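Local coordinates for protein-glutamine gamma-glutamyltransferase (Pseudomonas aeruginosa PAO1, PDB 6G49) that shows transglutaminase activity in vitro, joining protein glutamine and lysine side chains, through its periplasmic domain, and is critical for the viability of the bacterium, at residues Phe217-Pro223 and Ser240-Tyr246; Ile46-Gly50 and Gln283-His287. All blocks are in the same frame, centred on the assembly; numbering follows the deposited sequence.

Overall arrangement
In papain-like transglutaminases the nucleophile and its histidine come from different parts of the chain, and the periplasmic domain of TgpA illustrates how packing can bring them together. Interaction 1 holds the start of the helix with Cys243, interaction 2 the start of the strand with His287. By similarity these two residues and Asp303 form the catalytic triad. The centres of the contacts lie about 12 Å apart, and interaction 1 is nested in the long loop closed by interaction 2. They touch directly: Cys243 CB is 3.6 Å from His287 ND1, Cys243 SG is 3.6 Å from Ile46 CG2, and Leu221 CD2 is 3.6 Å from Gly50 CA.

Interaction 1: residues Phe217-Pro223 and Ser240-Tyr246; sequences FAYTLKP and SGFCAHY
A short parallel strand pair can lead straight into a helix that carries a probable nucleophile, as 217-223 and 240-246 illustrate. Ala218 pairs with Ser240 and Tyr219 with Gly241 in the beta-alpha-beta unit made by strand 218-219, helix 230-238 and strand 240-241. Gly241 N donates to Ala218 O at 3.0 Å, and Thr220 N donates to Gly241 O at 2.9 Å. Ala218 O also accepts from Tyr246 OH at 2.6 Å, so one carbonyl serves both strand and helix. The CA-H groups of Ser240 and Tyr219 approach Ala218 O at 3.4 Å and Gly241 O at 3.3 Å, respectively. Beyond the strand, Lys222 N donates to Thr220 OG1 at 3.0 Å, an ST turn that swings the chain round until Pro223 CB rests 3.6 Å from Gly241 CA. Phe242 is the N-cap of helix 243-256; its carbonyl O weakly accepts from His245 N (3.1 Å) and Tyr246 N (3.5 Å).

The t rotamer of Tyr219 lays its ring beside that of Phe242, with planes 26° apart, centroids 4.8 Å apart and little overlap. Tyr219 OH lies over one face of the Phe242 ring, and Leu221 CD2 meets the other in a CH-pi contact, 3.8 Å from the centroid. Tyr246, in the m rotamer, extends the aromatic cluster to Phe217, while Phe212 and Phe234 back it from neighbouring helices. Tyr219 OH ends 3.3 Å from Cys243 CB. The chemistry thus implies that backbone pairing, one tyrosine hydroxyl and an aromatic cluster together hold the first turn of helix 243-256, consistent with placing the probable nucleophile, Cys243.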
ATOM      1  N   PHE A 217     -16.793  -1.029 -11.973  1.00 25.38           N
ATOM      2  CA  PHE A 217     -15.546  -0.271 -11.811  1.00 22.26           C
ATOM      3  C   PHE A 217     -14.581  -0.639 -12.932  1.00 25.93           C
ATOM      4  O   PHE A 217     -14.441  -1.799 -13.360  1.00 27.62           O
ATOM      5  CB  PHE A 217     -14.958  -0.589 -10.425  1.00 21.43           C
ATOM      6  CG  PHE A 217     -15.591   0.187  -9.302  1.00 20.92           C
ATOM      7  CD1 PHE A 217     -15.111   1.461  -8.971  1.00 24.34           C
ATOM      8  CD2 PHE A 217     -16.626  -0.336  -8.556  1.00 20.95           C
ATOM      9  CE1 PHE A 217     -15.691   2.197  -7.956  1.00 21.98           C
ATOM     10  CE2 PHE A 217     -17.223   0.403  -7.559  1.00 23.49           C
ATOM     11  CZ  PHE A 217     -16.749   1.682  -7.258  1.00 24.48           C
ATOM     12  N   ALA A 218     -13.852   0.367 -13.367  1.00 22.43           N
ATOM     13  CA  ALA A 218     -12.813   0.323 -14.338  1.00 22.49           C
ATOM     14  C   ALA A 218     -11.478   0.626 -13.664  1.00 25.02           C
ATOM     15  O   ALA A 218     -11.352   1.602 -12.846  1.00 23.23           O
ATOM     16  CB  ALA A 218     -13.078   1.312 -15.453  1.00 25.57           C
ATOM     17  N   TYR A 219     -10.461  -0.122 -14.086  1.00 22.91           N
ATOM     18  CA  TYR A 219      -9.070   0.048 -13.675  1.00 23.81           C
ATOM     19  C   TYR A 219      -8.360   0.582 -14.924  1.00 25.93           C
ATOM     20  O   TYR A 219      -8.253  -0.112 -15.910  1.00 25.80           O
ATOM     21  CB  TYR A 219      -8.456  -1.268 -13.244  1.00 21.48           C
ATOM     22  CG  TYR A 219      -7.198  -1.074 -12.450  1.00 24.07           C
ATOM     23  CD1 TYR A 219      -7.236  -0.407 -11.251  1.00 26.81           C
ATOM     24  CD2 TYR A 219      -5.980  -1.535 -12.904  1.00 26.83           C
ATOM     25  CE1 TYR A 219      -6.102  -0.206 -10.514  1.00 30.05           C
ATOM     26  CE2 TYR A 219      -4.831  -1.339 -12.169  1.00 25.47           C
ATOM     27  CZ  TYR A 219      -4.908  -0.673 -10.969  1.00 27.38           C
ATOM     28  OH  TYR A 219      -3.795  -0.457 -10.208  1.00 29.48           O
ATOM     29  N   THR A 220      -7.878   1.814 -14.870  1.00 23.61           N
ATOM     30  CA  THR A 220      -7.314   2.493 -16.053  1.00 23.91           C
ATOM     31  C   THR A 220      -6.143   3.406 -15.631  1.00 27.82           C
ATOM     32  O   THR A 220      -6.184   4.050 -14.587  1.00 24.87           O
ATOM     33  CB  THR A 220      -8.424   3.261 -16.790  1.00 29.65           C
ATOM     34  OG1 THR A 220      -7.853   4.009 -17.868  1.00 27.48           O
ATOM     35  CG2 THR A 220      -9.169   4.245 -15.923  1.00 28.10           C
ATOM     36  N   LEU A 221      -5.200   3.561 -16.556  1.00 28.56           N
ATOM     37  CA  LEU A 221      -4.098   4.468 -16.425  1.00 31.24           C
ATOM     38  C   LEU A 221      -4.513   5.880 -16.837  1.00 36.18           C
ATOM     39  O   LEU A 221      -3.709   6.767 -16.691  1.00 34.13           O
ATOM     40  CB  LEU A 221      -2.953   3.962 -17.303  1.00 30.62           C
ATOM     41  CG  LEU A 221      -2.132   2.840 -16.689  1.00 31.10           C
ATOM     42  CD1 LEU A 221      -1.222   2.170 -17.705  1.00 43.65           C
ATOM     43  CD2 LEU A 221      -1.296   3.386 -15.536  1.00 32.48           C
ATOM     44  N   LYS A 222      -5.740   6.065 -17.340  1.00 26.41           N
ATOM     45  CA  LYS A 222      -6.239   7.350 -17.741  1.00 33.38           C
ATOM     46  C   LYS A 222      -7.590   7.558 -17.114  1.00 32.12           C
ATOM     47  O   LYS A 222      -8.604   7.664 -17.776  1.00 31.57           O
ATOM     48  CB  LYS A 222      -6.237   7.468 -19.274  1.00 45.78           C
ATOM     49  CG  LYS A 222      -4.845   7.649 -19.874  1.00 61.64           C
ATOM     50  CD  LYS A 222      -4.795   8.512 -21.130  1.00 86.64           C
ATOM     51  CE  LYS A 222      -3.587   9.430 -21.189  1.00 99.08           C
ATOM     52  NZ  LYS A 222      -2.321   8.720 -20.878  1.00102.30           N
ATOM     53  N   PRO A 223      -7.640   7.645 -15.767  1.00 32.46           N
ATOM     54  CA  PRO A 223      -8.885   7.883 -15.081  1.00 38.18           C
ATOM     55  C   PRO A 223      -9.466   9.260 -15.363  1.00 38.17           C
ATOM     56  O   PRO A 223      -8.751  10.243 -15.506  1.00 36.32           O
ATOM     57  CB  PRO A 223      -8.544   7.829 -13.594  1.00 39.07           C
ATOM     58  CG  PRO A 223      -7.042   7.962 -13.522  1.00 39.59           C
ATOM     59  CD  PRO A 223      -6.466   7.617 -14.879  1.00 36.75           C
ATOM     60  N   SER A 240     -14.140   4.843 -11.975  1.00 20.95           N
ATOM     61  CA  SER A 240     -13.005   4.618 -12.839  1.00 22.92           C
ATOM     62  C   SER A 240     -11.760   5.248 -12.237  1.00 21.59           C
ATOM     63  O   SER A 240     -11.780   6.452 -11.896  1.00 22.85           O
ATOM     64  CB  SER A 240     -13.258   5.196 -14.233  1.00 24.33           C
ATOM     65  OG  SER A 240     -12.119   5.014 -15.059  1.00 24.74           O
ATOM     66  N   GLY A 241     -10.696   4.487 -12.156  1.00 22.26           N
ATOM     67  CA  GLY A 241      -9.462   5.006 -11.548  1.00 23.44           C
ATOM     68  C   GLY A 241      -8.304   4.045 -11.660  1.00 21.82           C
ATOM     69  O   GLY A 241      -8.407   2.929 -12.207  1.00 22.18           O
ATOM     70  N   PHE A 242      -7.172   4.429 -11.057  1.00 20.29           N
ATOM     71  CA  PHE A 242      -6.044   3.589 -10.901  1.00 20.21           C
ATOM     72  C   PHE A 242      -5.886   3.274  -9.399  1.00 19.74           C
ATOM     73  O   PHE A 242      -6.798   3.513  -8.625  1.00 20.13           O
ATOM     74  CB  PHE A 242      -4.819   4.218 -11.570  1.00 21.97           C
ATOM     75  CG  PHE A 242      -3.672   3.292 -11.843  1.00 21.09           C
ATOM     76  CD1 PHE A 242      -3.838   2.192 -12.697  1.00 23.40           C
ATOM     77  CD2 PHE A 242      -2.402   3.482 -11.299  1.00 21.53           C
ATOM     78  CE1 PHE A 242      -2.770   1.361 -12.975  1.00 23.49           C
ATOM     79  CE2 PHE A 242      -1.346   2.627 -11.580  1.00 26.21           C
ATOM     80  CZ  PHE A 242      -1.550   1.533 -12.397  1.00 24.66           C
ATOM     81  N   CYS A 243      -4.776   2.656  -9.012  1.00 21.31           N
ATOM     82  CA  CYS A 243      -4.735   2.033  -7.655  1.00 22.31           C
ATOM     83  C   CYS A 243      -4.946   3.080  -6.563  1.00 20.52           C
ATOM     84  O   CYS A 243      -5.553   2.722  -5.561  1.00 23.57           O
ATOM     85  CB  CYS A 243      -3.448   1.277  -7.396  1.00 23.82           C
ATOM     86  SG  CYS A 243      -1.972   2.251  -7.740  1.00 23.53           S
ATOM     87  N   ALA A 244      -4.483   4.313  -6.732  1.00 21.46           N
ATOM     88  CA  ALA A 244      -4.637   5.319  -5.635  1.00 26.14           C
ATOM     89  C   ALA A 244      -6.111   5.708  -5.426  1.00 23.39           C
ATOM     90  O   ALA A 244      -6.525   5.978  -4.304  1.00 19.74           O
ATOM     91  CB  ALA A 244      -3.875   6.554  -5.905  1.00 27.65           C
ATOM     92  N   HIS A 245      -6.923   5.728  -6.494  1.00 20.51           N
ATOM     93  CA  HIS A 245      -8.362   5.925  -6.350  1.00 20.86           C
ATOM     94  C   HIS A 245      -8.948   4.853  -5.444  1.00 17.76           C
ATOM     95  O   HIS A 245      -9.744   5.141  -4.498  1.00 18.49           O
ATOM     96  CB  HIS A 245      -9.111   5.905  -7.711  1.00 21.38           C
ATOM     97  CG  HIS A 245      -8.731   7.002  -8.620  1.00 21.68           C
ATOM     98  ND1 HIS A 245      -7.568   6.995  -9.345  1.00 22.63           N
ATOM     99  CD2 HIS A 245      -9.386   8.141  -8.909  1.00 25.33           C
ATOM    100  CE1 HIS A 245      -7.517   8.105 -10.058  1.00 22.25           C
ATOM    101  NE2 HIS A 245      -8.628   8.819  -9.830  1.00 25.17           N
ATOM    102  N   TYR A 246      -8.657   3.570  -5.693  1.00 19.08           N
ATOM    103  CA  TYR A 246      -9.260   2.483  -4.997  1.00 19.38           C
ATOM    104  C   TYR A 246      -8.758   2.434  -3.543  1.00 18.21           C
ATOM    105  O   TYR A 246      -9.516   2.294  -2.625  1.00 18.39           O
ATOM    106  CB  TYR A 246      -8.962   1.130  -5.671  1.00 19.67           C
ATOM    107  CG  TYR A 246      -9.727   0.980  -6.970  1.00 20.10           C
ATOM    108  CD1 TYR A 246      -9.214   1.442  -8.169  1.00 20.45           C
ATOM    109  CD2 TYR A 246     -10.985   0.426  -6.960  1.00 21.91           C
ATOM    110  CE1 TYR A 246      -9.958   1.420  -9.333  1.00 19.82           C
ATOM    111  CE2 TYR A 246     -11.722   0.369  -8.127  1.00 20.76           C
ATOM    112  CZ  TYR A 246     -11.217   0.844  -9.305  1.00 23.14           C
ATOM    113  OH  TYR A 246     -12.004   0.754 -10.441  1.00 26.29           O
TER

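Interaction 2: residues Ile46-Gly50 and Gln283-His287; sequences IAELG and QFDAH
Close packing need not involve hydrogen bonds: none links 46-50 to 283-287, although all seven residues that touch are buried. The first segment is one loosely bonded helical turn, closed by Gly50 N to Ile46 O at 2.9 Å. The second begins as a 3-10 turn, with Ala286 N bonded to Gln283 O at 2.9 Å, and straightens into strand 286-294.

Ile46 comes first, in an m,m rotamer; its CG2 lies 3.8 Å from Ala286 CB and 3.7 Å from Ala286 O. One turn later Leu49 points the same way, and its m,t rotamer brings CD1 to 3.7 Å from Ala286 CB, so the small alanine methyl meets both larger side chains. Leu49 CD2 also approaches Gln283 OE1 at 3.9 Å; that oxygen is hydrogen-bonded elsewhere, to the hydroxyl of Tyr267. At the backbone, Leu49 O receives a CA-H...O contact from Phe284 CA at 3.3 Å, but faces another acceptor, Gln283 O, at 3.2 Å. The CA atoms of the two segments come closest at Gly50, whose CA is 3.9 Å from that of Phe284, and Gly50 O lies 3.5 Å from Phe284 CB. The p rotamer of Phe284 carries its ring away from the helix.

His287 points away from the helical turn, and its NE2 is hydrogen-bonded to Asp303 OD2, consistent with the histidine-aspartate part of a catalytic triad. The contact thus packs helix 45-50 against the start of strand 286-294, with strand 267-268 beside Ala286 and His287, and helix 243-256 meeting both Ile46 and His287 through Cys243.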
ATOM      1  N   ILE A  46      -0.196   7.912  -9.168  1.00 22.52           N
ATOM      2  CA  ILE A  46       0.465   6.625  -9.366  1.00 21.93           C
ATOM      3  C   ILE A  46       0.299   6.195 -10.826  1.00 22.52           C
ATOM      4  O   ILE A  46       1.170   5.520 -11.377  1.00 25.00           O
ATOM      5  CB  ILE A  46      -0.000   5.538  -8.364  1.00 26.77           C
ATOM      6  CG1 ILE A  46       0.103   6.056  -6.942  1.00 32.78           C
ATOM      7  CG2 ILE A  46       0.841   4.273  -8.567  1.00 24.97           C
ATOM      8  CD1 ILE A  46       1.462   6.587  -6.613  1.00 31.63           C
ATOM      9  N   ALA A  47      -0.807   6.587 -11.448  1.00 23.29           N
ATOM     10  CA  ALA A  47      -1.039   6.332 -12.855  1.00 25.05           C
ATOM     11  C   ALA A  47       0.092   6.973 -13.669  1.00 25.84           C
ATOM     12  O   ALA A  47       0.582   6.432 -14.693  1.00 27.83           O
ATOM     13  CB  ALA A  47      -2.407   6.808 -13.226  1.00 29.49           C
ATOM     14  N   GLU A  48       0.545   8.163 -13.252  1.00 26.76           N
ATOM     15  CA  GLU A  48       1.689   8.782 -13.965  1.00 30.05           C
ATOM     16  C   GLU A  48       2.929   7.860 -13.916  1.00 31.24           C
ATOM     17  O   GLU A  48       3.623   7.687 -14.912  1.00 28.71           O
ATOM     18  CB  GLU A  48       1.915  10.208 -13.454  1.00 41.28           C
ATOM     19  CG  GLU A  48       3.198  10.801 -14.032  1.00 64.63           C
ATOM     20  CD  GLU A  48       3.386  12.305 -13.900  1.00 80.83           C
ATOM     21  OE1 GLU A  48       2.415  12.989 -13.512  1.00 88.97           O
ATOM     22  OE2 GLU A  48       4.515  12.788 -14.184  1.00 87.58           O
ATOM     23  N   LEU A  49       3.221   7.168 -12.784  1.00 30.71           N
ATOM     24  CA  LEU A  49       4.272   6.140 -12.723  1.00 26.70           C
ATOM     25  C   LEU A  49       3.943   4.900 -13.554  1.00 31.41           C
ATOM     26  O   LEU A  49       4.861   4.199 -14.039  1.00 28.64           O
ATOM     27  CB  LEU A  49       4.581   5.693 -11.269  1.00 27.19           C
ATOM     28  CG  LEU A  49       5.292   6.710 -10.372  1.00 25.34           C
ATOM     29  CD1 LEU A  49       5.383   6.166  -8.923  1.00 25.08           C
ATOM     30  CD2 LEU A  49       6.706   7.076 -10.852  1.00 28.05           C
ATOM     31  N   GLY A  50       2.669   4.578 -13.674  1.00 29.18           N
ATOM     32  CA  GLY A  50       2.194   3.481 -14.477  1.00 31.83           C
ATOM     33  C   GLY A  50       2.639   3.616 -15.926  1.00 32.59           C
ATOM     34  O   GLY A  50       2.552   2.621 -16.672  1.00 30.80           O
ATOM     35  N   GLN A 283       9.015   1.213 -12.705  1.00 18.75           N
ATOM     36  CA  GLN A 283       8.116   2.222 -12.138  1.00 19.48           C
ATOM     37  C   GLN A 283       6.680   1.869 -12.481  1.00 19.25           C
ATOM     38  O   GLN A 283       5.744   2.207 -11.679  1.00 19.81           O
ATOM     39  CB  GLN A 283       8.499   3.643 -12.582  1.00 20.30           C
ATOM     40  CG  GLN A 283       9.819   4.137 -12.058  1.00 22.37           C
ATOM     41  CD  GLN A 283       9.992   4.107 -10.559  1.00 19.94           C
ATOM     42  OE1 GLN A 283       8.979   4.033  -9.834  1.00 22.26           O
ATOM     43  NE2 GLN A 283      11.231   4.269 -10.108  1.00 21.58           N
ATOM     44  N   PHE A 284       6.383   1.203 -13.608  1.00 18.54           N
ATOM     45  CA  PHE A 284       5.024   0.862 -13.953  1.00 17.78           C
ATOM     46  C   PHE A 284       4.392  -0.125 -12.972  1.00 20.65           C
ATOM     47  O   PHE A 284       3.143  -0.318 -13.038  1.00 22.24           O
ATOM     48  CB  PHE A 284       4.877   0.399 -15.413  1.00 20.28           C
ATOM     49  CG  PHE A 284       5.701  -0.796 -15.849  1.00 20.34           C
ATOM     50  CD1 PHE A 284       5.536  -2.059 -15.327  1.00 21.06           C
ATOM     51  CD2 PHE A 284       6.714  -0.625 -16.791  1.00 22.57           C
ATOM     52  CE1 PHE A 284       6.302  -3.126 -15.764  1.00 21.35           C
ATOM     53  CE2 PHE A 284       7.492  -1.703 -17.216  1.00 22.47           C
ATOM     54  CZ  PHE A 284       7.291  -2.941 -16.690  1.00 21.98           C
ATOM     55  N   ASP A 285       5.204  -0.780 -12.150  1.00 18.20           N
ATOM     56  CA  ASP A 285       4.714  -1.686 -11.116  1.00 19.62           C
ATOM     57  C   ASP A 285       4.321  -0.922  -9.838  1.00 18.94           C
ATOM     58  O   ASP A 285       3.923  -1.582  -8.838  1.00 18.03           O
ATOM     59  CB  ASP A 285       5.754  -2.729 -10.784  1.00 18.50           C
ATOM     60  CG  ASP A 285       6.028  -3.705 -11.924  1.00 22.22           C
ATOM     61  OD1 ASP A 285       5.057  -4.070 -12.591  1.00 20.55           O
ATOM     62  OD2 ASP A 285       7.217  -3.970 -12.201  1.00 20.47           O
ATOM     63  N   ALA A 286       4.407   0.401  -9.821  1.00 16.73           N
ATOM     64  CA  ALA A 286       4.036   1.214  -8.628  1.00 17.93           C
ATOM     65  C   ALA A 286       2.576   0.922  -8.292  1.00 19.20           C
ATOM     66  O   ALA A 286       1.703   0.766  -9.173  1.00 19.66           O
ATOM     67  CB  ALA A 286       4.267   2.666  -8.841  1.00 19.25           C
ATOM     68  N   HIS A 287       2.310   0.781  -6.993  1.00 17.43           N
ATOM     69  CA  HIS A 287       1.004   0.317  -6.542  1.00 18.45           C
ATOM     70  C   HIS A 287       0.707   0.907  -5.164  1.00 17.27           C
ATOM     71  O   HIS A 287       1.590   1.265  -4.437  1.00 18.64           O
ATOM     72  CB  HIS A 287       1.001  -1.206  -6.532  1.00 18.23           C
ATOM     73  CG  HIS A 287      -0.337  -1.837  -6.490  1.00 18.81           C
ATOM     74  ND1 HIS A 287      -1.269  -1.526  -7.446  1.00 21.54           N
ATOM     75  CD2 HIS A 287      -0.881  -2.731  -5.642  1.00 19.16           C
ATOM     76  CE1 HIS A 287      -2.370  -2.248  -7.186  1.00 23.62           C
ATOM     77  NE2 HIS A 287      -2.175  -2.986  -6.064  1.00 21.01           N
TER